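Local coordinates for ssDNA binding protein (Aeropyrum pernix, PDB 4PSN) that binds single-stranded DNA, which it probably entraps in a tunnel system formed between its subunits, at residues 127-132 / 138-143; 177-182 / 187-192; 31-34 / 39-42; 26-31 / 74-79. One frame throughout, in Å; residues are numbered along the deposited sequence.

Interaction 1 of 4, residues 127-132 / 138-143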
loop_
_atom_site.group_PDB
_atom_site.type_symbol
_atom_site.label_atom_id
_atom_site.label_comp_id
_atom_site.label_asym_id
_atom_site.label_seq_id
_atom_site.Cartn_x
_atom_site.Cartn_y
_atom_site.Cartn_z
ATOM N N GLU C 127 20.803 -30.166 14.174
ATOM C CA GLU C 127 22.099 -30.766 13.905
ATOM C C GLU C 127 23.147 -29.807 14.436
ATOM O O GLU C 127 23.068 -28.596 14.168
ATOM C CB GLU C 127 22.284 -30.986 12.401
ATOM C CG GLU C 127 23.291 -32.076 12.056
ATOM C CD GLU C 127 22.891 -33.448 12.600
ATOM O OE1 GLU C 127 23.511 -33.908 13.588
ATOM O OE2 GLU C 127 21.959 -34.067 12.036
ATOM N N LYS C 128 24.101 -30.334 15.201
ATOM C CA LYS C 128 25.185 -29.532 15.742
ATOM C C LYS C 128 26.026 -28.935 14.613
ATOM O O LYS C 128 26.389 -29.625 13.655
ATOM C CB LYS C 128 26.064 -30.358 16.692
ATOM C CG LYS C 128 27.227 -29.565 17.298
ATOM C CD LYS C 128 27.793 -30.232 18.549
ATOM C CE LYS C 128 27.975 -31.732 18.370
ATOM N NZ LYS C 128 28.589 -32.388 19.574
ATOM N N VAL C 129 26.287 -27.636 14.716
ATOM C CA VAL C 129 27.138 -26.922 13.772
ATOM C C VAL C 129 28.563 -26.809 14.293
ATOM O O VAL C 129 29.520 -27.048 13.564
ATOM C CB VAL C 129 26.641 -25.483 13.549
ATOM C CG1 VAL C 129 27.589 -24.736 12.604
ATOM C CG2 VAL C 129 25.234 -25.484 13.014
ATOM N N GLY C 130 28.710 -26.408 15.551
ATOM C CA GLY C 130 30.033 -26.197 16.115
ATOM C C GLY C 130 29.991 -25.445 17.431
ATOM O O GLY C 130 28.921 -25.234 17.996
ATOM N N GLU C 131 31.165 -25.055 17.920
ATOM C CA GLU C 131 31.288 -24.266 19.137
ATOM C C GLU C 131 31.847 -22.884 18.830
ATOM O O GLU C 131 32.656 -22.714 17.918
ATOM C CB GLU C 131 32.197 -24.971 20.141
ATOM C CG GLU C 131 31.572 -26.204 20.767
ATOM C CD GLU C 131 32.423 -26.797 21.885
ATOM O OE1 GLU C 131 33.389 -26.127 22.323
ATOM O OE2 GLU C 131 32.121 -27.933 22.321
ATOM N N THR C 132 31.410 -21.894 19.595
ATOM C CA THR C 132 31.948 -20.547 19.471
ATOM C C THR C 132 33.258 -20.444 20.234
ATOM O O THR C 132 33.629 -21.343 20.991
ATOM C CB THR C 132 31.018 -19.526 20.095
ATOM O OG1 THR C 132 31.044 -19.707 21.519
ATOM C CG2 THR C 132 29.598 -19.680 19.540
ATOM N N VAL C 138 26.414 -24.340 19.027
ATOM C CA VAL C 138 25.462 -23.869 18.025
ATOM C C VAL C 138 24.865 -25.021 17.217
ATOM O O VAL C 138 25.592 -25.888 16.731
ATOM C CB VAL C 138 26.109 -22.838 17.074
ATOM C CG1 VAL C 138 25.199 -22.540 15.880
ATOM C CG2 VAL C 138 26.426 -21.559 17.841
ATOM N N TYR C 139 23.541 -25.017 17.099
ATOM C CA TYR C 139 22.812 -26.031 16.345
ATOM C C TYR C 139 22.020 -25.369 15.247
ATOM O O TYR C 139 21.454 -24.286 15.438
ATOM C CB TYR C 139 21.811 -26.779 17.242
ATOM C CG TYR C 139 22.449 -27.511 18.373
ATOM C CD1 TYR C 139 22.725 -28.875 18.287
ATOM C CD2 TYR C 139 22.787 -26.840 19.528
ATOM C CE1 TYR C 139 23.320 -29.547 19.330
ATOM C CE2 TYR C 139 23.372 -27.492 20.562
ATOM C CZ TYR C 139 23.647 -28.843 20.462
ATOM O OH TYR C 139 24.240 -29.476 21.523
ATOM N N ARG C 140 21.979 -26.017 14.089
ATOM C CA ARG C 140 20.984 -25.676 13.083
ATOM C C ARG C 140 19.640 -26.310 13.442
ATOM O O ARG C 140 19.585 -27.441 13.935
ATOM C CB ARG C 140 21.407 -26.191 11.703
ATOM C CG ARG C 140 22.466 -25.349 10.998
ATOM C CD ARG C 140 22.610 -25.791 9.537
ATOM N NE ARG C 140 22.378 -27.229 9.389
ATOM C CZ ARG C 140 23.334 -28.157 9.435
ATOM N NH1 ARG C 140 24.601 -27.802 9.613
ATOM N NH2 ARG C 140 23.024 -29.450 9.299
ATOM N N ILE C 141 18.561 -25.579 13.198
ATOM C CA ILE C 141 17.217 -26.112 13.385
ATOM C C ILE C 141 16.607 -26.400 12.020
ATOM O O ILE C 141 16.737 -25.603 11.102
ATOM C CB ILE C 141 16.327 -25.120 14.138
ATOM C CG1 ILE C 141 16.970 -24.735 15.479
ATOM C CG2 ILE C 141 14.958 -25.723 14.397
ATOM C CD1 ILE C 141 16.205 -23.637 16.223
HETATM N N MSE C 142 15.948 -27.549 11.897
HETATM C CA MSE C 142 15.294 -27.958 10.673
HETATM C C MSE C 142 13.820 -28.237 10.895
HETATM O O MSE C 142 13.411 -28.653 11.974
HETATM C CB MSE C 142 15.929 -29.260 10.223
HETATM C CG MSE C 142 17.128 -29.565 11.050
HETATM SE SE MSE C 142 18.689 -29.321 9.979
HETATM C CE MSE C 142 18.556 -31.029 9.104
ATOM N N TYR C 143 13.044 -28.034 9.842
ATOM C CA TYR C 143 11.637 -28.369 9.800
ATOM C C TYR C 143 11.431 -29.009 8.419
ATOM O O TYR C 143 11.859 -28.453 7.405
ATOM C CB TYR C 143 10.763 -27.110 9.945
ATOM C CG TYR C 143 9.306 -27.469 10.079
ATOM C CD1 TYR C 143 8.884 -28.277 11.128
ATOM C CD2 TYR C 143 8.360 -27.061 9.135
ATOM C CE1 TYR C 143 7.569 -28.646 11.259
ATOM C CE2 TYR C 143 7.013 -27.431 9.261
ATOM C CZ TYR C 143 6.635 -28.223 10.338
ATOM O OH TYR C 143 5.339 -28.623 10.518
#
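The Y139 ring meets strand 127-131 obliquely, its CD1 lying 3.6 Å from the CA of K128 and its CE1 reaching the K128 CB; the Y139 side chain also touches V126 of the same strand as K128, L151 and V153 of strand 146-155, and I186 and V190 of helix 186-198. The guanidinium of R140 is the other flat group. V129 and E127 approach it obliquely, with E127 CB 3.5 Å from R140 NH2. Carboxylate and guanidinium planes stand 49° apart, and E127 OE2 remains 5.5 Å from R140 NH2, so attraction between these opposite charges is probably only long-range. R140 CG packs on V129 CG2 at 3.4 Å. Backbone bonds link the two strands into an antiparallel hairpin interrupted by a classic beta bulge: V129 and G130 both face V138. The V138 carbonyl takes a 2.8 Å bond from V129 N and a weak one from G130 N, while V138 N returns a nearly straight bond to G130 O (171° at the hydrogen). Beyond the bulge the register runs from K128 opposite Y139 to E127 opposite R140. A chi1 of -61° sets the Y139 CG anti to its own carbonyl carbon; the ring runs alongside K128, and its OH hydrogen-bonds to D187, whose other carboxylate oxygen holds K128 NZ. Replacing Y139 by an alanine is likely to deprive D187 of its hydroxyl partner and to open a gap between the hairpin and helix 186-198. V138 CG2 meets T132 CG2 at 4.1 Å, the two side chains crossing at about a right angle.

Interaction 2 of 4, residues 177-182 / 187-192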
loop_
_atom_site.group_PDB
_atom_site.type_symbol
_atom_site.label_atom_id
_atom_site.label_comp_id
_atom_site.label_asym_id
_atom_site.label_seq_id
_atom_site.Cartn_x
_atom_site.Cartn_y
_atom_site.Cartn_z
ATOM N N THR C 177 16.598 -18.592 27.942
ATOM C CA THR C 177 15.869 -19.507 28.798
ATOM C C THR C 177 16.889 -20.340 29.545
ATOM O O THR C 177 17.796 -20.910 28.936
ATOM C CB THR C 177 14.972 -20.440 27.951
ATOM O OG1 THR C 177 14.061 -19.651 27.183
ATOM C CG2 THR C 177 14.186 -21.387 28.837
ATOM N N ARG C 178 16.752 -20.420 30.863
ATOM C CA ARG C 178 17.706 -21.191 31.650
ATOM C C ARG C 178 17.120 -22.546 31.972
ATOM O O ARG C 178 15.991 -22.639 32.434
ATOM C CB ARG C 178 18.119 -20.450 32.922
ATOM C CG ARG C 178 19.098 -21.240 33.784
ATOM C CD ARG C 178 19.856 -20.341 34.774
ATOM N NE ARG C 178 18.953 -19.459 35.507
ATOM C CZ ARG C 178 18.415 -19.741 36.691
ATOM N NH1 ARG C 178 18.692 -20.892 37.299
ATOM N NH2 ARG C 178 17.601 -18.866 37.270
ATOM N N VAL C 179 17.892 -23.601 31.721
ATOM C CA VAL C 179 17.381 -24.964 31.868
ATOM C C VAL C 179 18.398 -25.797 32.623
ATOM O O VAL C 179 19.597 -25.497 32.604
ATOM C CB VAL C 179 17.110 -25.629 30.492
ATOM C CG1 VAL C 179 16.061 -24.851 29.715
ATOM C CG2 VAL C 179 18.402 -25.738 29.678
ATOM N N GLN C 180 17.924 -26.842 33.286
ATOM C CA GLN C 180 18.818 -27.726 34.031
ATOM C C GLN C 180 19.277 -28.862 33.130
ATOM O O GLN C 180 18.456 -29.557 32.540
ATOM C CB GLN C 180 18.108 -28.305 35.255
ATOM C CG GLN C 180 19.071 -28.967 36.251
ATOM C CD GLN C 180 18.371 -29.510 37.484
ATOM O OE1 GLN C 180 17.144 -29.586 37.535
ATOM N NE2 GLN C 180 19.152 -29.890 38.487
ATOM N N VAL C 181 20.586 -29.050 33.028
ATOM C CA VAL C 181 21.147 -30.081 32.170
ATOM C C VAL C 181 22.659 -30.221 32.400
ATOM O O VAL C 181 23.373 -29.212 32.489
ATOM C CB VAL C 181 20.888 -29.735 30.688
ATOM C CG1 VAL C 181 21.537 -28.416 30.351
ATOM C CG2 VAL C 181 21.414 -30.849 29.768
ATOM N N GLU C 182 23.151 -31.457 32.488
ATOM C CA GLU C 182 24.601 -31.692 32.564
ATOM C C GLU C 182 25.271 -31.457 31.205
ATOM O O GLU C 182 24.673 -31.739 30.168
ATOM C CB GLU C 182 24.911 -33.102 33.081
ATOM C CG GLU C 182 24.455 -33.350 34.520
ATOM C CD GLU C 182 25.066 -32.369 35.514
ATOM O OE1 GLU C 182 26.131 -31.778 35.214
ATOM O OE2 GLU C 182 24.477 -32.187 36.602
ATOM N N ASP C 187 23.581 -32.345 23.844
ATOM C CA ASP C 187 23.110 -32.834 22.541
ATOM C C ASP C 187 21.777 -33.547 22.696
ATOM O O ASP C 187 20.806 -33.215 22.023
ATOM C CB ASP C 187 24.123 -33.777 21.883
ATOM C CG ASP C 187 25.321 -33.039 21.294
ATOM O OD1 ASP C 187 25.291 -31.790 21.236
ATOM O OD2 ASP C 187 26.294 -33.710 20.875
ATOM N N ASP C 188 21.742 -34.534 23.584
ATOM C CA ASP C 188 20.494 -35.204 23.916
ATOM C C ASP C 188 19.408 -34.220 24.367
ATOM O O ASP C 188 18.269 -34.305 23.929
ATOM C CB ASP C 188 20.737 -36.258 24.994
ATOM C CG ASP C 188 21.624 -37.388 24.504
ATOM O OD1 ASP C 188 21.454 -37.804 23.336
ATOM O OD2 ASP C 188 22.493 -37.855 25.277
ATOM N N PHE C 189 19.755 -33.298 25.257
ATOM C CA PHE C 189 18.761 -32.361 25.743
ATOM C C PHE C 189 18.165 -31.541 24.597
ATOM O O PHE C 189 16.948 -31.340 24.524
ATOM C CB PHE C 189 19.355 -31.433 26.800
ATOM C CG PHE C 189 18.398 -30.387 27.265
ATOM C CD1 PHE C 189 17.624 -30.589 28.398
ATOM C CD2 PHE C 189 18.247 -29.206 26.552
ATOM C CE1 PHE C 189 16.729 -29.616 28.822
ATOM C CE2 PHE C 189 17.348 -28.231 26.972
ATOM C CZ PHE C 189 16.589 -28.440 28.101
ATOM N N VAL C 190 19.011 -31.089 23.678
ATOM C CA VAL C 190 18.513 -30.262 22.576
ATOM C C VAL C 190 17.575 -31.048 21.650
ATOM O O VAL C 190 16.517 -30.556 21.258
ATOM C CB VAL C 190 19.662 -29.612 21.790
ATOM C CG1 VAL C 190 19.135 -28.964 20.522
ATOM C CG2 VAL C 190 20.337 -28.565 22.668
ATOM N N ARG C 191 17.952 -32.274 21.312
ATOM C CA ARG C 191 17.080 -33.135 20.508
ATOM C C ARG C 191 15.697 -33.274 21.169
ATOM O O ARG C 191 14.651 -33.168 20.513
ATOM C CB ARG C 191 17.713 -34.531 20.365
ATOM C CG ARG C 191 16.887 -35.515 19.503
ATOM C CD ARG C 191 17.515 -36.913 19.555
ATOM N NE ARG C 191 17.430 -37.456 20.905
ATOM C CZ ARG C 191 18.466 -37.816 21.657
ATOM N NH1 ARG C 191 19.709 -37.726 21.206
ATOM N NH2 ARG C 191 18.247 -38.275 22.876
ATOM N N GLU C 192 15.696 -33.487 22.481
ATOM C CA GLU C 192 14.463 -33.860 23.173
ATOM C C GLU C 192 13.585 -32.662 23.527
ATOM O O GLU C 192 12.386 -32.825 23.736
ATOM C CB GLU C 192 14.798 -34.708 24.420
ATOM C CG GLU C 192 15.477 -36.016 24.026
ATOM C CD GLU C 192 16.003 -36.842 25.211
ATOM O OE1 GLU C 192 15.948 -36.377 26.367
ATOM O OE2 GLU C 192 16.479 -37.962 24.957
#
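F189 packs against V179 and V181, fastening helix 186-198 to the end of strand 172-180 and the loop residue V181 just after it, in a beta-alpha connection within the C-terminal domain. The tight part of this contact is wholly apolar. At the far end of the ring, F189 CZ lies 3.6 Å from V179 CG2, with V179 CB almost as near. At the root of the same side chain, F189 CB is 3.7 Å from V181 CG2, which also reaches CG and CD1. The two valines therefore grip opposite ends of one phenylalanine, approaching its ring obliquely, while the Q180 carbonyl oxygen lies more loosely beside CE1. Torsion explains the reach: CG of F189 stands anti to the backbone N (chi1 176°), which carries the ring off the helix toward the strand.

The flank of the helix beside F189 is polar, with R191 and E192 exposed to solvent. There R191 bridges D188 and E192, and R185 supplies D188 with a second cationic partner through OD2. The bonds differ in approach: E192 OE2 is met from above its carboxylate plane by R191 NH2, whereas D188 OD1 receives R191 NH1 at 2.8 Å on its anti lone pair.

Interaction 3 of 4, residues 31-34 / 39-42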
loop_
_atom_site.group_PDB
_atom_site.type_symbol
_atom_site.label_atom_id
_atom_site.label_comp_id
_atom_site.label_asym_id
_atom_site.label_seq_id
_atom_site.Cartn_x
_atom_site.Cartn_y
_atom_site.Cartn_z
ATOM N N ASP C 31 6.151 16.109 -8.325
ATOM C CA ASP C 31 6.948 17.304 -8.077
ATOM C C ASP C 31 7.437 17.960 -9.365
ATOM O O ASP C 31 7.445 19.189 -9.481
ATOM C CB ASP C 31 8.141 16.973 -7.178
ATOM C CG ASP C 31 7.731 16.675 -5.750
ATOM O OD1 ASP C 31 6.689 16.017 -5.548
ATOM O OD2 ASP C 31 8.450 17.108 -4.826
ATOM N N ALA C 32 7.861 17.140 -10.324
ATOM C CA ALA C 32 8.303 17.661 -11.608
ATOM C C ALA C 32 7.163 18.422 -12.276
ATOM O O ALA C 32 7.389 19.418 -12.954
ATOM C CB ALA C 32 8.791 16.537 -12.505
ATOM N N ILE C 33 5.941 17.939 -12.072
ATOM C CA ILE C 33 4.738 18.562 -12.622
ATOM C C ILE C 33 4.417 19.888 -11.928
ATOM O O ILE C 33 4.203 20.910 -12.581
ATOM C CB ILE C 33 3.515 17.634 -12.478
ATOM C CG1 ILE C 33 3.562 16.518 -13.521
ATOM C CG2 ILE C 33 2.223 18.424 -12.626
ATOM C CD1 ILE C 33 2.467 15.473 -13.342
ATOM N N LYS C 34 4.379 19.862 -10.600
ATOM C CA LYS C 34 4.085 21.060 -9.827
ATOM C C LYS C 34 5.143 22.141 -10.034
ATOM O O LYS C 34 4.837 23.328 -9.988
ATOM C CB LYS C 34 3.935 20.708 -8.348
ATOM C CG LYS C 34 2.712 19.853 -8.062
ATOM C CD LYS C 34 2.671 19.350 -6.624
ATOM C CE LYS C 34 1.265 18.860 -6.265
ATOM N NZ LYS C 34 0.600 18.129 -7.397
ATOM N N SER C 39 4.386 18.745 -17.735
ATOM C CA SER C 39 2.946 18.947 -17.648
ATOM C C SER C 39 2.249 17.620 -17.384
ATOM O O SER C 39 2.821 16.548 -17.613
ATOM C CB SER C 39 2.421 19.525 -18.956
ATOM O OG SER C 39 2.581 18.583 -19.998
ATOM N N ASN C 40 1.012 17.695 -16.906
ATOM C CA ASN C 40 0.194 16.510 -16.753
ATOM C C ASN C 40 0.131 15.751 -18.073
ATOM O O ASN C 40 0.149 14.524 -18.088
ATOM C CB ASN C 40 -1.212 16.875 -16.285
ATOM C CG ASN C 40 -1.253 17.271 -14.826
ATOM O OD1 ASN C 40 -0.672 16.602 -13.961
ATOM N ND2 ASN C 40 -1.950 18.362 -14.536
ATOM N N LYS C 41 0.080 16.494 -19.176
ATOM C CA LYS C 41 -0.017 15.904 -20.508
ATOM C C LYS C 41 1.204 15.049 -20.827
ATOM O O LYS C 41 1.068 13.934 -21.337
ATOM C CB LYS C 41 -0.178 16.996 -21.569
ATOM C CG LYS C 41 -0.382 16.467 -22.978
ATOM C CD LYS C 41 -0.690 17.605 -23.951
ATOM C CE LYS C 41 -1.103 17.073 -25.322
ATOM N NZ LYS C 41 -1.552 18.152 -26.258
ATOM N N ASP C 42 2.388 15.593 -20.535
ATOM C CA ASP C 42 3.656 14.897 -20.727
ATOM C C ASP C 42 3.624 13.543 -20.047
ATOM O O ASP C 42 3.928 12.518 -20.656
ATOM C CB ASP C 42 4.803 15.698 -20.102
ATOM C CG ASP C 42 5.129 16.964 -20.865
ATOM O OD1 ASP C 42 5.017 16.960 -22.110
ATOM O OD2 ASP C 42 5.516 17.958 -20.213
#
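I33 and N40 meet across the turn between two helices, and with S39 they account for nearly all the surface buried here. I33 contributes most. Its CD1 comes within 3.4 Å of the N40 side-chain oxygen OD1, and its CG2 lies 3.7 Å from that same atom, so two methyl groups of one isoleucine approach a single amide oxygen from the same side. The side chains cross at about a right angle. With chi1 at -76°, I33 CG1 lies anti to the carbonyl carbon and CG2 anti to the backbone N; this spreads both branches toward the second helix. CG1 also passes the backbone oxygen of S39 at 4.2 Å, a loose approach. F26 of the preceding helix touches both I33 and N40, adding an aromatic wall to this small surface contact.

S39 takes part through its backbone, since its CB points away from I33, and its hydroxyl serves the helix instead. D42 N donates to S39 OG at 3.0 Å, and S39 N donates in return to D42 OD2 at 2.8 Å, the latter bond almost straight at 173°. OD2 is met on its anti side, 33° out of the carboxylate plane. The negative charge of D42 near the helix start would probably interact favourably with the helix dipole. These reciprocal bonds are a capping box, with S39 as N-cap of helix 40-61, at the end of the short loop that follows helix 30-34.

Interaction 4 of 4, residues 26-31 / 74-79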
loop_
_atom_site.group_PDB
_atom_site.type_symbol
_atom_site.label_atom_id
_atom_site.label_comp_id
_atom_site.label_asym_id
_atom_site.label_seq_id
_atom_site.Cartn_x
_atom_site.Cartn_y
_atom_site.Cartn_z
ATOM N N PHE C 26 2.582 9.004 -12.212
ATOM C CA PHE C 26 2.103 10.287 -11.735
ATOM C C PHE C 26 2.595 10.580 -10.317
ATOM O O PHE C 26 2.978 11.703 -10.019
ATOM C CB PHE C 26 0.579 10.371 -11.818
ATOM C CG PHE C 26 0.077 10.990 -13.096
ATOM C CD1 PHE C 26 0.092 12.373 -13.265
ATOM C CD2 PHE C 26 -0.418 10.194 -14.124
ATOM C CE1 PHE C 26 -0.362 12.949 -14.441
ATOM C CE2 PHE C 26 -0.879 10.760 -15.299
ATOM C CZ PHE C 26 -0.849 12.149 -15.460
ATOM N N ALA C 27 2.581 9.575 -9.451
ATOM C CA ALA C 27 3.039 9.759 -8.071
ATOM C C ALA C 27 4.515 10.132 -8.034
ATOM O O ALA C 27 4.922 11.002 -7.261
ATOM C CB ALA C 27 2.787 8.514 -7.245
ATOM N N GLN C 28 5.313 9.482 -8.877
ATOM C CA GLN C 28 6.747 9.722 -8.909
ATOM C C GLN C 28 7.112 11.068 -9.527
ATOM O O GLN C 28 8.160 11.627 -9.223
ATOM C CB GLN C 28 7.473 8.598 -9.664
ATOM C CG GLN C 28 7.439 7.237 -8.958
ATOM C CD GLN C 28 8.377 6.244 -9.601
ATOM O OE1 GLN C 28 8.855 6.463 -10.710
ATOM N NE2 GLN C 28 8.665 5.155 -8.901
ATOM N N LEU C 29 6.252 11.578 -10.404
ATOM C CA LEU C 29 6.561 12.791 -11.149
ATOM C C LEU C 29 5.690 13.970 -10.705
ATOM O O LEU C 29 5.605 14.990 -11.390
ATOM C CB LEU C 29 6.382 12.541 -12.644
ATOM C CG LEU C 29 7.354 11.517 -13.248
ATOM C CD1 LEU C 29 7.100 11.367 -14.747
ATOM C CD2 LEU C 29 8.819 11.893 -12.973
ATOM N N ARG C 30 5.036 13.816 -9.561
ATOM C CA ARG C 30 4.173 14.862 -9.022
ATOM C C ARG C 30 4.922 16.186 -8.827
ATOM O O ARG C 30 4.395 17.255 -9.138
ATOM C CB ARG C 30 3.546 14.410 -7.708
ATOM C CG ARG C 30 2.378 15.273 -7.268
ATOM C CD ARG C 30 1.343 14.471 -6.491
ATOM N NE ARG C 30 0.749 13.407 -7.299
ATOM C CZ ARG C 30 -0.405 13.508 -7.959
ATOM N NH1 ARG C 30 -1.116 14.631 -7.917
ATOM N NH2 ARG C 30 -0.853 12.475 -8.663
ATOM N N ASP C 31 6.151 16.109 -8.325
ATOM C CA ASP C 31 6.948 17.304 -8.077
ATOM C C ASP C 31 7.437 17.960 -9.365
ATOM O O ASP C 31 7.445 19.189 -9.481
ATOM C CB ASP C 31 8.141 16.973 -7.178
ATOM C CG ASP C 31 7.731 16.675 -5.750
ATOM O OD1 ASP C 31 6.689 16.017 -5.548
ATOM O OD2 ASP C 31 8.450 17.108 -4.826
ATOM N N ILE C 74 10.736 -0.595 -15.067
ATOM C CA ILE C 74 11.552 -0.070 -16.152
ATOM C C ILE C 74 12.129 1.260 -15.701
ATOM O O ILE C 74 11.451 2.027 -15.025
ATOM C CB ILE C 74 10.710 0.112 -17.423
ATOM C CG1 ILE C 74 11.570 0.577 -18.598
ATOM C CG2 ILE C 74 9.542 1.077 -17.164
ATOM C CD1 ILE C 74 10.746 0.669 -19.909
ATOM N N ASP C 75 13.389 1.514 -16.029
ATOM C CA ASP C 75 14.020 2.769 -15.639
ATOM C C ASP C 75 13.608 3.876 -16.605
ATOM O O ASP C 75 13.235 3.604 -17.754
ATOM C CB ASP C 75 15.552 2.643 -15.633
ATOM C CG ASP C 75 16.078 1.689 -14.548
ATOM O OD1 ASP C 75 15.303 1.245 -13.669
ATOM O OD2 ASP C 75 17.292 1.396 -14.579
ATOM N N TYR C 76 13.680 5.125 -16.147
ATOM C CA TYR C 76 13.416 6.262 -17.030
ATOM C C TYR C 76 14.234 7.485 -16.662
ATOM O O TYR C 76 14.691 7.640 -15.521
ATOM C CB TYR C 76 11.921 6.632 -17.080
ATOM C CG TYR C 76 11.371 7.131 -15.766
ATOM C CD1 TYR C 76 11.397 8.479 -15.445
ATOM C CD2 TYR C 76 10.824 6.250 -14.844
ATOM C CE1 TYR C 76 10.899 8.936 -14.240
ATOM C CE2 TYR C 76 10.311 6.700 -13.639
ATOM C CZ TYR C 76 10.357 8.045 -13.340
ATOM O OH TYR C 76 9.859 8.494 -12.141
ATOM N N GLU C 77 14.403 8.347 -17.652
ATOM C CA GLU C 77 15.193 9.548 -17.528
ATOM C C GLU C 77 14.292 10.736 -17.817
ATOM O O GLU C 77 13.586 10.774 -18.823
ATOM C CB GLU C 77 16.348 9.503 -18.526
ATOM C CG GLU C 77 17.196 10.760 -18.601
ATOM C CD GLU C 77 18.368 10.610 -19.567
ATOM O OE1 GLU C 77 18.244 9.839 -20.547
ATOM O OE2 GLU C 77 19.418 11.252 -19.340
ATOM N N VAL C 78 14.293 11.696 -16.909
ATOM C CA VAL C 78 13.610 12.950 -17.139
ATOM C C VAL C 78 14.654 14.045 -17.173
ATOM O O VAL C 78 15.423 14.206 -16.224
ATOM C CB VAL C 78 12.654 13.283 -15.995
ATOM C CG1 VAL C 78 11.940 14.608 -16.286
ATOM C CG2 VAL C 78 11.662 12.170 -15.793
ATOM N N ARG C 79 14.701 14.791 -18.263
ATOM C CA ARG C 79 15.582 15.945 -18.332
ATOM C C ARG C 79 15.204 16.795 -19.529
ATOM O O ARG C 79 14.894 16.269 -20.598
ATOM C CB ARG C 79 17.050 15.515 -18.406
ATOM C CG ARG C 79 17.443 14.797 -19.673
ATOM C CD ARG C 79 18.746 14.023 -19.477
ATOM N NE ARG C 79 19.887 14.884 -19.168
ATOM C CZ ARG C 79 21.118 14.435 -18.931
ATOM N NH1 ARG C 79 22.100 15.289 -18.662
ATOM N NH2 ARG C 79 21.369 13.130 -18.962
#
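Q28 and L29 receive the Y76 side chain where helix 17-28 gives way to helix 30-34, so that this helical layer packs on the central strand, 69-78, of a three-stranded antiparallel sheet in the N-terminal part of the protein. Y76 spans from the strand to the helices. From CB, with CG held between the backbone N and the carbonyl carbon (chi1 65°), the side chain projects from the strand toward the helices, where F85 of strand 83-97 and P5 also touch it. Farther out the two edges of the ring part company: CE1 lies 3.8 Å from L29 CD2, whereas CE2 comes within 3.3 Å of Q28 OE1, which sits at the ring edge near its plane. CZ is close to both residues. At the tip, OH donates to Q28 OE1 and also approaches Q28 CB at 3.4 Å. The amide and ring planes are 35° apart, and the hydroxyl is tilted 24° from the amide carbonyl plane. Q28 NE2 is engaged by the T6 backbone oxygen, which helps fix the amide's rotation and present OE1 to the tyrosine. A phenylalanine in place of Y76 would retain the ring but lose the hydroxyl, and would probably leave Q28 OE1 without this buried donor. L29 slides past Y76 in the opposite direction, and its CD2 continues to V78 CG2 at 4.0 Å. M3 of a neighbouring subunit packs on both L29 and V78. The polar link itself is short: Y76 OH to Q28 OE1 measures 2.7 Å.

From the N terminus, interaction 4 opens first, at residues 26-31, and interaction 3 starts from the same place, sharing D31. Interaction 3 closes a short loop at 39-42, largely nested within the longer loop that interaction 4 closes at strand 69-78. They touch through F26, a residue of the 26-31 segment, and both adjoin the same neighbouring subunit. Much later, interaction 1 closes a hairpin, followed in series by interaction 2, which joins strand 172-180 to helix 186-198. D187 and V190 connect this helix to the hairpin. The two pairs lie on opposite sides of the chain's centre; interactions 1 and 4 have centres about 48 Å apart.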